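Local coordinates for protein D-lactate dehydrogenase (Fermentative) (Pseudomonas aeruginosa, PDB 6ABJ) that probably reduces pyruvate to D-lactate with NADH, as a tetrameric, Rossmann-fold member of the D-isomer-specific 2-hydroxyacid dehydrogenase family, at residues 310-313 and 314-317. Sequence-based numbering, arbitrary orientation.
Sequences AHQA and FLTR
Phe314 meets His311 three residues back, ring against ring, with CE2 of Phe314 3.6 Å from CD2 of His311. The Phe314 and His311 rings are inclined to each other at 59°, an oblique pairing. Their centroids, that of the Phe314 ring and that of the His311 ring, lie 5.4 Å apart. With CG set between the backbone N and the carbonyl carbon (chi1 64°), the phenyl ring comes to lie beside the imidazole, whose ND1 is hydrogen-bonded to Glu279. A water sits over the centre of the phenyl ring, 3.0 Å above its plane; it donates to His311 O at 2.7 Å and accepts a weak bond from Phe314 N. Phe314 belongs to the NADH site, although this apo chain holds no cofactor.

Leu315 closes the type I turn that begins at Gln312. Leu315 N donates to Gln312 O at 2.8 Å, the i to i+3 bond of the turn. Beside this bond, CB of Leu315 lies 4.0 Å from CG of Gln312. A second water joins the two residues, donating to Leu315 O and accepting from Gln312 NE2. Leu315 is also the centre of an inverse gamma turn, bridged by a weak bond from Thr316 N to Phe314 O. Thr316 then N-caps the next helix through OG1, bonded to a backbone N just past the segment, and Arg317 begins that helix.

Asp274, another NADH-site residue, receives the backbone N atoms of Gln312 and Ala313 on its two carboxylate oxygens, while Arg134 of a second subunit binds Gln312 O and Ala313 O. The turn lies in the loop that leads from strand 306-308, an edge strand of the seven-stranded parallel sheet within this chain, to helix 317-335, with helix 118-134 packed against Gln312, Ala313 and Thr316.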
ATOM      1  N   ALA B 310       7.000 -13.361  -7.845  1.00 27.29           N
ATOM      2  CA  ALA B 310       8.340 -13.848  -7.547  1.00 29.58           C
ATOM      3  C   ALA B 310       8.459 -15.354  -7.798  1.00 29.77           C
ATOM      4  O   ALA B 310       8.545 -16.185  -6.867  1.00 32.71           O
ATOM      5  CB  ALA B 310       8.782 -13.419  -6.149  1.00 29.79           C
ATOM      6  N   HIS B 311       8.353 -15.679  -9.076  1.00 30.77           N
ATOM      7  CA  HIS B 311       8.293 -17.050  -9.591  1.00 31.40           C
ATOM      8  C   HIS B 311       7.261 -17.909  -8.868  1.00 32.21           C
ATOM      9  O   HIS B 311       7.574 -18.910  -8.170  1.00 33.46           O
ATOM     10  CB  HIS B 311       9.658 -17.709  -9.596  1.00 35.70           C
ATOM     11  CG  HIS B 311       9.748 -18.835 -10.585  1.00 36.32           C
ATOM     12  ND1 HIS B 311      10.905 -19.125 -11.260  1.00 39.89           N
ATOM     13  CD2 HIS B 311       8.792 -19.652 -11.097  1.00 38.44           C
ATOM     14  CE1 HIS B 311      10.662 -20.075 -12.156  1.00 42.09           C
ATOM     15  NE2 HIS B 311       9.390 -20.426 -12.066  1.00 40.47           N
ATOM     16  N   GLN B 312       6.030 -17.409  -8.967  1.00 28.01           N
ATOM     17  CA  GLN B 312       4.853 -17.851  -8.269  1.00 25.20           C
ATOM     18  C   GLN B 312       3.934 -18.670  -9.157  1.00 22.76           C
ATOM     19  O   GLN B 312       2.917 -19.203  -8.703  1.00 24.91           O
ATOM     20  CB  GLN B 312       4.125 -16.549  -7.792  1.00 26.44           C
ATOM     21  CG  GLN B 312       3.102 -16.721  -6.745  1.00 26.05           C
ATOM     22  CD  GLN B 312       2.284 -15.491  -6.463  1.00 26.62           C
ATOM     23  OE1 GLN B 312       2.819 -14.389  -6.312  1.00 26.47           O
ATOM     24  NE2 GLN B 312       0.992 -15.686  -6.330  1.00 26.87           N
ATOM     25  N   ALA B 313       4.272 -18.836 -10.388  1.00 24.76           N
ATOM     26  CA  ALA B 313       3.354 -19.422 -11.379  1.00 27.28           C
ATOM     27  C   ALA B 313       3.010 -20.883 -11.138  1.00 28.89           C
ATOM     28  O   ALA B 313       1.917 -21.293 -11.474  1.00 27.00           O
ATOM     29  CB  ALA B 313       3.900 -19.271 -12.801  1.00 29.10           C
ATOM     30  N   PHE B 314       3.917 -21.615 -10.478  1.00 29.74           N
ATOM     31  CA  PHE B 314       3.588 -22.991 -10.050  1.00 34.33           C
ATOM     32  C   PHE B 314       3.079 -23.111  -8.638  1.00 33.72           C
ATOM     33  O   PHE B 314       2.864 -24.229  -8.148  1.00 33.13           O
ATOM     34  CB  PHE B 314       4.783 -23.939 -10.284  1.00 32.36           C
ATOM     35  CG  PHE B 314       6.011 -23.613  -9.475  1.00 31.45           C
ATOM     36  CD1 PHE B 314       6.096 -24.005  -8.154  1.00 29.63           C
ATOM     37  CD2 PHE B 314       7.084 -22.977 -10.055  1.00 31.41           C
ATOM     38  CE1 PHE B 314       7.199 -23.723  -7.407  1.00 30.39           C
ATOM     39  CE2 PHE B 314       8.231 -22.742  -9.330  1.00 30.48           C
ATOM     40  CZ  PHE B 314       8.281 -23.120  -8.007  1.00 30.99           C
ATOM     41  N   LEU B 315       2.793 -21.959  -7.995  1.00 31.83           N
ATOM     42  CA  LEU B 315       2.392 -21.940  -6.604  1.00 30.63           C
ATOM     43  C   LEU B 315       0.891 -22.135  -6.456  1.00 31.55           C
ATOM     44  O   LEU B 315       0.145 -21.209  -6.031  1.00 28.76           O
ATOM     45  CB  LEU B 315       2.859 -20.652  -5.878  1.00 31.58           C
ATOM     46  CG  LEU B 315       2.957 -20.729  -4.345  1.00 33.34           C
ATOM     47  CD1 LEU B 315       4.195 -21.517  -3.886  1.00 34.52           C
ATOM     48  CD2 LEU B 315       2.935 -19.375  -3.683  1.00 33.22           C
ATOM     49  N   THR B 316       0.427 -23.343  -6.787  1.00 28.72           N
ATOM     50  CA  THR B 316      -0.896 -23.824  -6.437  1.00 28.50           C
ATOM     51  C   THR B 316      -0.801 -25.132  -5.650  1.00 31.75           C
ATOM     52  O   THR B 316       0.212 -25.823  -5.734  1.00 32.03           O
ATOM     53  CB  THR B 316      -1.768 -24.107  -7.635  1.00 30.23           C
ATOM     54  OG1 THR B 316      -1.227 -25.194  -8.405  1.00 29.62           O
ATOM     55  CG2 THR B 316      -1.890 -22.865  -8.558  1.00 30.06           C
ATOM     56  N   ARG B 317      -1.840 -25.501  -4.954  1.00 31.64           N
ATOM     57  CA  ARG B 317      -1.780 -26.727  -4.189  1.00 35.91           C
ATOM     58  C   ARG B 317      -1.526 -27.960  -5.046  1.00 35.92           C
ATOM     59  O   ARG B 317      -0.715 -28.761  -4.723  1.00 37.18           O
ATOM     60  CB  ARG B 317      -2.949 -26.842  -3.231  1.00 39.10           C
ATOM     61  CG  ARG B 317      -2.553 -26.187  -1.917  1.00 46.55           C
ATOM     62  CD  ARG B 317      -3.672 -25.649  -1.072  1.00 55.11           C
ATOM     63  NE  ARG B 317      -3.279 -24.521  -0.224  1.00 60.95           N
ATOM     64  CZ  ARG B 317      -2.187 -24.446   0.524  1.00 56.64           C
ATOM     65  NH1 ARG B 317      -1.318 -25.425   0.563  1.00 61.04           N
ATOM     66  NH2 ARG B 317      -1.964 -23.377   1.253  1.00 53.46           N
TER
HETATM   67  O   HOH W   1       5.660 -20.870  -7.967  1.00 36.99           O
HETATM   68  O   HOH W   2      -0.400 -18.540  -6.392  1.00 25.80           O